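Local coordinates for maltose-binding protein MalE1 (Thermotoga maritima, PDB 6DTU), which binds maltotetraose, probably also maltose, and as a solute-binding protein probably hands such sugars to a membrane transporter, at residues A[3-8]-A[275-280]; A[18-23]-A[283-288]; A[122-125]-A[129-132]; A[136-139]-A[145-148]. One frame throughout, in Å; residues are numbered along the deposited sequence.

Interaction 1: residues A[3-8]-A[275-280]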
# COMPACT_ATOMS: atom_id res chain seq x y z
N PRO A 3 -28.45 14.41 9.73
CA PRO A 3 -27.67 14.08 8.53
C PRO A 3 -26.83 12.84 8.80
O PRO A 3 -26.69 12.38 9.93
CB PRO A 3 -26.77 15.31 8.37
CG PRO A 3 -26.47 15.69 9.77
CD PRO A 3 -27.77 15.41 10.56
N LYS A 4 -26.24 12.32 7.73
CA LYS A 4 -25.46 11.09 7.79
C LYS A 4 -24.19 11.23 6.98
O LYS A 4 -24.21 11.81 5.88
CB LYS A 4 -26.29 9.93 7.21
CG LYS A 4 -25.62 8.58 7.23
CD LYS A 4 -26.61 7.56 6.67
CE LYS A 4 -26.06 6.20 6.65
NZ LYS A 4 -27.16 5.26 6.27
N LEU A 5 -23.09 10.70 7.52
CA LEU A 5 -21.85 10.51 6.78
C LEU A 5 -21.55 9.03 6.65
O LEU A 5 -21.52 8.30 7.65
CB LEU A 5 -20.66 11.17 7.49
CG LEU A 5 -20.71 12.69 7.64
CD1 LEU A 5 -19.53 13.16 8.43
CD2 LEU A 5 -20.78 13.36 6.26
N THR A 6 -21.36 8.59 5.41
CA THR A 6 -20.98 7.22 5.11
C THR A 6 -19.53 7.18 4.66
O THR A 6 -19.10 8.00 3.83
CB THR A 6 -21.89 6.65 4.03
OG1 THR A 6 -23.24 6.67 4.53
CG2 THR A 6 -21.50 5.20 3.73
N ILE A 7 -18.77 6.24 5.21
CA ILE A 7 -17.35 6.06 4.92
C ILE A 7 -17.17 4.67 4.34
O ILE A 7 -17.68 3.70 4.90
CB ILE A 7 -16.54 6.13 6.23
CG1 ILE A 7 -16.82 7.44 6.97
CG2 ILE A 7 -15.05 5.94 5.96
CD1 ILE A 7 -16.29 7.44 8.40
N TRP A 8 -16.40 4.57 3.25
CA TRP A 8 -15.92 3.29 2.73
C TRP A 8 -14.46 3.14 3.12
O TRP A 8 -13.65 4.04 2.90
CB TRP A 8 -16.00 3.22 1.19
CG TRP A 8 -17.36 3.17 0.62
CD1 TRP A 8 -18.55 3.02 1.31
CD2 TRP A 8 -17.71 3.27 -0.76
NE1 TRP A 8 -19.60 3.03 0.44
CE2 TRP A 8 -19.12 3.16 -0.84
CE3 TRP A 8 -16.96 3.40 -1.94
CZ2 TRP A 8 -19.80 3.23 -2.06
CZ3 TRP A 8 -17.64 3.46 -3.15
CH2 TRP A 8 -19.04 3.36 -3.20
N LYS A 275 -20.75 17.13 1.64
CA LYS A 275 -19.30 17.28 1.59
C LYS A 275 -18.78 18.31 2.58
O LYS A 275 -17.66 18.15 3.10
CB LYS A 275 -18.82 17.53 0.17
CG LYS A 275 -19.30 18.81 -0.50
CD LYS A 275 -18.92 18.74 -1.97
CE LYS A 275 -19.24 20.00 -2.74
NZ LYS A 275 -18.78 19.78 -4.17
N LEU A 276 -19.54 19.37 2.86
CA LEU A 276 -19.09 20.34 3.85
C LEU A 276 -19.01 19.70 5.23
O LEU A 276 -18.05 19.92 5.98
CB LEU A 276 -20.02 21.54 3.87
CG LEU A 276 -20.01 22.42 2.63
CD1 LEU A 276 -21.07 23.49 2.75
CD2 LEU A 276 -18.66 23.04 2.43
N LEU A 277 -20.01 18.89 5.58
CA LEU A 277 -19.98 18.22 6.88
C LEU A 277 -18.88 17.16 6.93
O LEU A 277 -18.25 16.98 7.99
CB LEU A 277 -21.36 17.61 7.18
CG LEU A 277 -21.52 16.88 8.51
CD1 LEU A 277 -21.24 17.78 9.71
CD2 LEU A 277 -22.92 16.27 8.59
N ALA A 278 -18.62 16.47 5.81
CA ALA A 278 -17.55 15.49 5.74
C ALA A 278 -16.20 16.14 5.98
O ALA A 278 -15.38 15.62 6.75
CB ALA A 278 -17.56 14.78 4.38
N ILE A 279 -15.96 17.29 5.35
CA ILE A 279 -14.72 18.02 5.59
C ILE A 279 -14.61 18.40 7.06
O ILE A 279 -13.54 18.25 7.68
CB ILE A 279 -14.62 19.24 4.65
CG1 ILE A 279 -14.42 18.76 3.21
CG2 ILE A 279 -13.42 20.10 5.05
CD1 ILE A 279 -14.57 19.92 2.17
N GLU A 280 -15.70 18.89 7.67
CA GLU A 280 -15.68 19.26 9.08
C GLU A 280 -15.32 18.08 9.97
O GLU A 280 -14.54 18.22 10.91
CB GLU A 280 -17.04 19.83 9.50
CG GLU A 280 -17.16 20.14 11.02
CD GLU A 280 -16.39 21.38 11.48
OE1 GLU A 280 -15.88 22.15 10.63
OE2 GLU A 280 -16.29 21.60 12.71
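L5, near the start of strand 4-9, and P3 just ahead of it pack against L277 and A278 on the first turns of helix 275-286 in a contact without hydrogen bonds, carried by aliphatic side chains. L5 carries most of it from the strand side. Its CG stands anti to the carbonyl carbon (chi1 -64°), which sends the isobutyl group out from the strand so that both methyls rest on the backbone around A278. CD2 comes in at the helix surface, 3.8 Å from A278 N and 4.0 Å from A278 CB. The other branch, CD1, meets the neighbouring residue, lying 4.1 Å from L277 O and 4.2 Å from L277 CG. The small methyl of A278 lets the leucine approach the helix this closely, with the CA atoms of L5 and A278 6.7 Å apart. L277 takes a different course: with CG anti to its backbone N (chi1 -179°), the branch ending in CD2 extends toward P3. There CD2 meets P3 CG at 3.8 Å, and the two side chains cross at about a right angle. Were L5 an alanine, both methyls would go, and A278 and L277 CG would probably lose their apolar partner, opening a gap between strand and helix. The junction is closed by further parts of the fold. Strand 31-36 pairs with 4-9 through backbone bonds of L5 to E31 and E33, A278 also touches I58 on strand 58-62, and N274 and V30 add loop contacts to L5 and L277 respectively.

Interaction 2: residues A[18-23]-A[283-288]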
# COMPACT_ATOMS: atom_id res chain seq x y z
N GLN A 18 -15.56 3.01 13.28
CA GLN A 18 -16.89 2.80 13.84
C GLN A 18 -16.99 3.45 15.21
O GLN A 18 -17.97 4.13 15.51
CB GLN A 18 -17.15 1.29 14.00
CG GLN A 18 -17.75 0.57 12.79
CD GLN A 18 -17.94 -0.95 13.03
OE1 GLN A 18 -17.26 -1.56 13.86
NE2 GLN A 18 -18.89 -1.55 12.29
N LYS A 19 -15.97 3.26 16.03
CA LYS A 19 -15.99 3.81 17.38
C LYS A 19 -15.95 5.33 17.34
O LYS A 19 -16.72 6.00 18.05
CB LYS A 19 -14.81 3.24 18.16
CG LYS A 19 -14.74 3.70 19.59
CD LYS A 19 -15.87 3.13 20.42
CE LYS A 19 -15.78 3.56 21.89
NZ LYS A 19 -16.14 5.00 22.13
N LEU A 20 -15.07 5.90 16.51
CA LEU A 20 -15.03 7.36 16.38
C LEU A 20 -16.34 7.90 15.84
O LEU A 20 -16.82 8.95 16.28
CB LEU A 20 -13.89 7.77 15.43
CG LEU A 20 -12.51 7.37 15.93
CD1 LEU A 20 -11.41 7.61 14.89
CD2 LEU A 20 -12.23 8.13 17.22
N GLY A 21 -16.96 7.18 14.92
CA GLY A 21 -18.24 7.64 14.38
C GLY A 21 -19.34 7.66 15.42
O GLY A 21 -20.16 8.58 15.44
N GLU A 22 -19.35 6.66 16.31
CA GLU A 22 -20.29 6.65 17.42
C GLU A 22 -20.05 7.85 18.33
O GLU A 22 -21.00 8.46 18.83
CB GLU A 22 -20.12 5.36 18.22
CG GLU A 22 -20.74 4.14 17.58
CD GLU A 22 -20.35 2.83 18.26
OE1 GLU A 22 -20.72 1.77 17.71
OE2 GLU A 22 -19.72 2.85 19.35
N GLU A 23 -18.78 8.19 18.56
CA GLU A 23 -18.48 9.34 19.42
C GLU A 23 -18.94 10.64 18.77
O GLU A 23 -19.54 11.50 19.44
CB GLU A 23 -16.98 9.36 19.74
CG GLU A 23 -16.53 8.10 20.51
CD GLU A 23 -15.04 7.96 20.69
OE1 GLU A 23 -14.30 8.86 20.23
OE2 GLU A 23 -14.61 6.92 21.26
N THR A 283 -11.48 17.47 9.46
CA THR A 283 -10.53 18.47 9.97
C THR A 283 -10.67 18.72 11.47
O THR A 283 -9.68 18.99 12.15
CB THR A 283 -10.66 19.79 9.21
OG1 THR A 283 -11.97 20.33 9.43
CG2 THR A 283 -10.38 19.58 7.72
N SER A 284 -11.90 18.69 11.99
CA SER A 284 -12.12 19.09 13.37
C SER A 284 -12.01 17.94 14.35
O SER A 284 -11.93 18.18 15.56
CB SER A 284 -13.51 19.71 13.53
OG SER A 284 -14.51 18.67 13.55
N PHE A 285 -12.03 16.70 13.85
CA PHE A 285 -12.11 15.52 14.70
C PHE A 285 -11.06 14.49 14.29
O PHE A 285 -10.17 14.16 15.07
CB PHE A 285 -13.53 14.91 14.65
CG PHE A 285 -13.71 13.64 15.45
CD1 PHE A 285 -13.21 13.52 16.74
CD2 PHE A 285 -14.46 12.58 14.94
CE1 PHE A 285 -13.39 12.36 17.48
CE2 PHE A 285 -14.66 11.42 15.69
CZ PHE A 285 -14.14 11.32 16.97
N ILE A 286 -11.13 14.00 13.05
CA ILE A 286 -10.22 12.95 12.61
C ILE A 286 -8.77 13.45 12.64
O ILE A 286 -7.84 12.70 12.97
CB ILE A 286 -10.66 12.38 11.24
CG1 ILE A 286 -12.00 11.65 11.36
CG2 ILE A 286 -9.62 11.43 10.65
CD1 ILE A 286 -11.94 10.40 12.24
N ALA A 287 -8.55 14.72 12.29
CA ALA A 287 -7.19 15.21 12.19
C ALA A 287 -6.52 15.48 13.53
O ALA A 287 -5.33 15.81 13.54
CB ALA A 287 -7.14 16.50 11.35
N LYS A 288 -7.24 15.38 14.64
CA LYS A 288 -6.66 15.78 15.91
C LYS A 288 -5.63 14.76 16.39
O LYS A 288 -5.63 13.60 15.98
CB LYS A 288 -7.73 15.97 16.98
CG LYS A 288 -8.64 17.17 16.80
CD LYS A 288 -9.88 17.08 17.68
CE LYS A 288 -9.56 16.76 19.13
NZ LYS A 288 -9.85 17.90 20.04
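F285 and I286, on helix 275-286, meet L20 and E23 on helix 14-28 in a helix-to-helix contact within one alpha/beta lobe of the periplasmic-binding-protein fold. Leading up to them, T283 and S284 turn their hydroxyls back to carbonyl oxygens of their own helix, those of I279 and E280, where the helix widens into a pi-type turn. F285 then does most of the reaching. Its ring, with CG anti to the backbone N (chi1 177°), projects from the helix and pushes its outer edge against L20. L20 O lies at that edge, near the ring plane, 3.3 Å from F285 CE2, so the carbonyl oxygen faces the rim of the ring rather than its electron-rich faces. The L20 side chain adds apolar contact, with CD2 3.7 Å from F285 CZ. One turn further along helix 14-28, E23 reaches the same corner: its OE1 is 4.1 Å from F285 CZ, with the carboxylate and ring planes 56° apart. That carboxylate is held by charge, since E23 OE2 takes K19 NZ on its anti lone pair at 2.6 Å and also pairs with R294 of helix 289-298. I286 follows, and its CD1 bends over to lie 3.9 Å from L20 CD1, so the leucine's two methyls divide between the aromatic and the isoleucine. L20 also touches T291 and I295 on helix 289-298. Beyond A287 the chain reaches K288, at the N-cap position before that helix, whose backbone N donates to F285 O at 3.2 Å.

Interaction 3: residues A[122-125]-A[129-132]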
# COMPACT_ATOMS: atom_id res chain seq x y z
N GLU A 122 16.59 -14.86 13.47
CA GLU A 122 17.27 -13.67 12.97
C GLU A 122 17.06 -13.58 11.46
O GLU A 122 17.23 -14.58 10.75
CB GLU A 122 18.76 -13.71 13.32
CG GLU A 122 18.97 -13.81 14.82
CD GLU A 122 20.40 -13.65 15.23
OE1 GLU A 122 21.26 -13.53 14.33
OE2 GLU A 122 20.66 -13.66 16.45
N PRO A 123 16.70 -12.41 10.95
CA PRO A 123 16.27 -12.31 9.55
C PRO A 123 17.45 -12.37 8.59
O PRO A 123 18.55 -11.89 8.90
CB PRO A 123 15.59 -10.94 9.49
CG PRO A 123 16.29 -10.15 10.56
CD PRO A 123 16.56 -11.13 11.66
N PRO A 124 17.23 -12.92 7.39
CA PRO A 124 18.30 -12.95 6.39
C PRO A 124 18.68 -11.55 5.96
O PRO A 124 17.86 -10.63 5.94
CB PRO A 124 17.66 -13.72 5.23
CG PRO A 124 16.20 -13.44 5.39
CD PRO A 124 15.97 -13.46 6.86
N LYS A 125 19.96 -11.39 5.62
CA LYS A 125 20.48 -10.11 5.17
C LYS A 125 20.53 -9.99 3.65
O LYS A 125 20.54 -8.87 3.13
CB LYS A 125 21.89 -9.90 5.74
CG LYS A 125 22.30 -8.44 5.93
CD LYS A 125 23.82 -8.30 5.99
CE LYS A 125 24.25 -7.10 6.80
NZ LYS A 125 23.87 -5.80 6.17
N GLU A 129 20.65 -15.57 1.07
CA GLU A 129 20.42 -16.17 2.38
C GLU A 129 18.94 -16.48 2.59
O GLU A 129 18.59 -17.54 3.12
CB GLU A 129 20.92 -15.20 3.45
CG GLU A 129 21.09 -15.77 4.85
CD GLU A 129 21.28 -14.68 5.89
OE1 GLU A 129 21.66 -13.55 5.50
OE2 GLU A 129 21.05 -14.95 7.09
N LEU A 130 18.06 -15.58 2.15
CA LEU A 130 16.63 -15.84 2.28
C LEU A 130 16.24 -17.09 1.50
O LEU A 130 15.48 -17.93 2.01
CB LEU A 130 15.81 -14.61 1.87
CG LEU A 130 14.27 -14.73 1.88
CD1 LEU A 130 13.63 -13.38 2.16
CD2 LEU A 130 13.70 -15.28 0.57
N ILE A 131 16.78 -17.26 0.30
CA ILE A 131 16.46 -18.43 -0.51
C ILE A 131 16.88 -19.72 0.19
O ILE A 131 16.13 -20.70 0.22
CB ILE A 131 17.07 -18.31 -1.92
CG1 ILE A 131 16.33 -17.23 -2.70
CG2 ILE A 131 17.00 -19.65 -2.64
CD1 ILE A 131 17.05 -16.78 -3.96
N GLU A 132 18.09 -19.74 0.77
CA GLU A 132 18.58 -20.92 1.46
C GLU A 132 17.71 -21.24 2.68
O GLU A 132 17.31 -22.39 2.90
CB GLU A 132 20.02 -20.70 1.90
CG GLU A 132 20.59 -21.78 2.82
CD GLU A 132 22.08 -21.96 2.62
OE1 GLU A 132 22.83 -21.00 2.84
OE2 GLU A 132 22.51 -23.06 2.19
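P124 packs against the backbone and side chain of L130 where the loop after strand 112-116 runs into helix 127-140, a strand-loop-helix junction of an alpha/beta lobe. This inner half is tight and apolar. The pyrrolidine ring sits against the first turn of the helix, with P124 CB 3.6 Å from L130 N and P124 CG 3.7 Å from L130 CB. L113, M225 and P249 of the surrounding fold touch both residues, which are buried. Toward solvent the contact turns polar. E129, with CG anti to its backbone N (chi1 -165°) and the rest of its chain extended, runs back past P124 to the loop. Its carboxylate carbon stands 3.5 Å from P124 CA, while its own backbone N bonds T126 OG1, so both ends of E129 are tied to the residues just ahead of the helix. The loose part is the exposed side chain of K125, which meets E129 only through CB while its ammonium end leads away from the helix. The single hydrogen bond of the contact is nearly straight (171°): K125 N donates to E129 OE1 at 2.8 Å, coming in from above the carboxylate plane, 53° out of it.

Interaction 4: residues A[136-139]-A[145-148]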
# COMPACT_ATOMS: atom_id res chain seq x y z
N GLN A 136 15.39 -24.55 3.31
CA GLN A 136 15.55 -25.38 4.50
C GLN A 136 14.23 -25.58 5.22
O GLN A 136 13.88 -26.70 5.60
CB GLN A 136 16.61 -24.77 5.41
CG GLN A 136 16.88 -25.63 6.64
CD GLN A 136 17.82 -24.99 7.65
OE1 GLN A 136 18.43 -23.95 7.39
NE2 GLN A 136 18.01 -25.66 8.78
N ILE A 137 13.45 -24.50 5.37
CA ILE A 137 12.15 -24.59 6.05
C ILE A 137 11.19 -25.47 5.26
O ILE A 137 10.47 -26.31 5.83
CB ILE A 137 11.58 -23.17 6.24
CG1 ILE A 137 12.47 -22.34 7.17
CG2 ILE A 137 10.14 -23.24 6.75
CD1 ILE A 137 12.39 -22.74 8.62
N ASP A 138 11.17 -25.31 3.93
CA ASP A 138 10.26 -26.10 3.11
C ASP A 138 10.58 -27.59 3.22
O ASP A 138 9.67 -28.43 3.19
CB ASP A 138 10.35 -25.67 1.65
CG ASP A 138 9.61 -24.37 1.37
OD1 ASP A 138 8.69 -24.00 2.13
OD2 ASP A 138 9.97 -23.72 0.36
N GLU A 139 11.86 -27.92 3.36
CA GLU A 139 12.29 -29.31 3.49
C GLU A 139 12.06 -29.86 4.89
O GLU A 139 11.53 -30.97 5.05
CB GLU A 139 13.77 -29.44 3.12
CG GLU A 139 14.40 -30.75 3.62
CD GLU A 139 15.65 -31.15 2.87
OE1 GLU A 139 15.96 -32.36 2.86
OE2 GLU A 139 16.35 -30.25 2.35
N VAL A 145 4.88 -25.86 6.55
CA VAL A 145 5.26 -24.47 6.75
C VAL A 145 5.94 -23.99 5.48
O VAL A 145 6.89 -24.63 5.02
CB VAL A 145 6.23 -24.30 7.94
CG1 VAL A 145 6.53 -22.83 8.19
CG2 VAL A 145 5.66 -24.95 9.21
N ARG A 146 5.51 -22.85 4.96
CA ARG A 146 6.14 -22.28 3.78
C ARG A 146 7.33 -21.44 4.22
O ARG A 146 7.22 -20.65 5.16
CB ARG A 146 5.14 -21.39 3.04
CG ARG A 146 4.20 -22.12 2.09
CD ARG A 146 4.95 -22.62 0.84
NE ARG A 146 5.49 -21.49 0.08
CZ ARG A 146 4.82 -20.80 -0.83
NH1 ARG A 146 3.56 -21.10 -1.14
NH2 ARG A 146 5.41 -19.78 -1.44
N GLY A 147 8.47 -21.64 3.56
CA GLY A 147 9.65 -20.85 3.88
C GLY A 147 9.49 -19.38 3.54
O GLY A 147 9.91 -18.51 4.31
N PHE A 148 8.86 -19.08 2.40
CA PHE A 148 8.73 -17.70 1.94
C PHE A 148 7.48 -17.57 1.07
O PHE A 148 7.22 -18.43 0.23
CB PHE A 148 9.96 -17.26 1.13
CG PHE A 148 9.86 -15.88 0.57
CD1 PHE A 148 10.01 -14.77 1.39
CD2 PHE A 148 9.55 -15.69 -0.77
CE1 PHE A 148 9.87 -13.48 0.88
CE2 PHE A 148 9.42 -14.41 -1.30
CZ PHE A 148 9.58 -13.30 -0.47
O HOH W 1 8.45 -21.21 0.40
O HOH W 2 6.80 -25.72 2.16
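D138 and I137, consecutive on the helix, address the chain at 145-148 in different ways, one with a carboxylate and the other with a methyl. I137 is deposited in two conformers, so its side-chain contacts are less certain; in one of them CG2 is the branch that touches, 3.8 Å from G147 CA and 3.9 Å from V145 CG1. The isoleucine and valine side chains then cross at a slant, and the lack of a side chain on G147 lets the helix come so near that the CA atoms of I137 and G147 are 5.0 Å apart. D138, its CG anti to the carbonyl carbon (chi1 -77°), brings its carboxylate up to the backbone at G147. G147 N donates to D138 OD1 at 2.8 Å (157°), approaching from above the carboxylate plane, 41° out of it. In the fold, this joins helix 127-140 to strand 146-149, an outermost strand of a four-stranded mixed sheet, just where the chain turns a corner at G147. Two waters extend the grip of D138. One donates to OD1 at 2.6 Å and to V145 O; the other lies 2.9 Å from OD2, to which it can donate, and accepts from F148 N and from R146 NE, the latter at 3.0 Å and in the guanidinium plane. With D138 cut back to an alanine, G147 N would probably lose its carboxylate acceptor and the two waters would be less firmly held. R146 leaves the backbone pointing away from the helix but bends at chi2 and chi3, so that NH2 donates to F148 O at 2.8 Å and forms a salt bridge with D209.

Overall arrangement
The four contacts form two pairs at far ends of the molecule, with the bound maltotetraose lying between them. Interactions 1 and 2 share helix 275-286, their centres 11 Å apart, and their first segments follow one another as strand 4-9 and helix 14-28. Interactions 3 and 4 share helix 127-140, with centres 12 Å apart, and touch directly through L130 CD2 and F148 CD1 at 3.8 Å. Between the pairs nothing meets: interactions 1 and 3 are about 47 Å apart from centre to centre, and 2 and 4 about 44 Å. Along the chain, interactions 3 and 4 lie inside the long loops closed by 1 and 2.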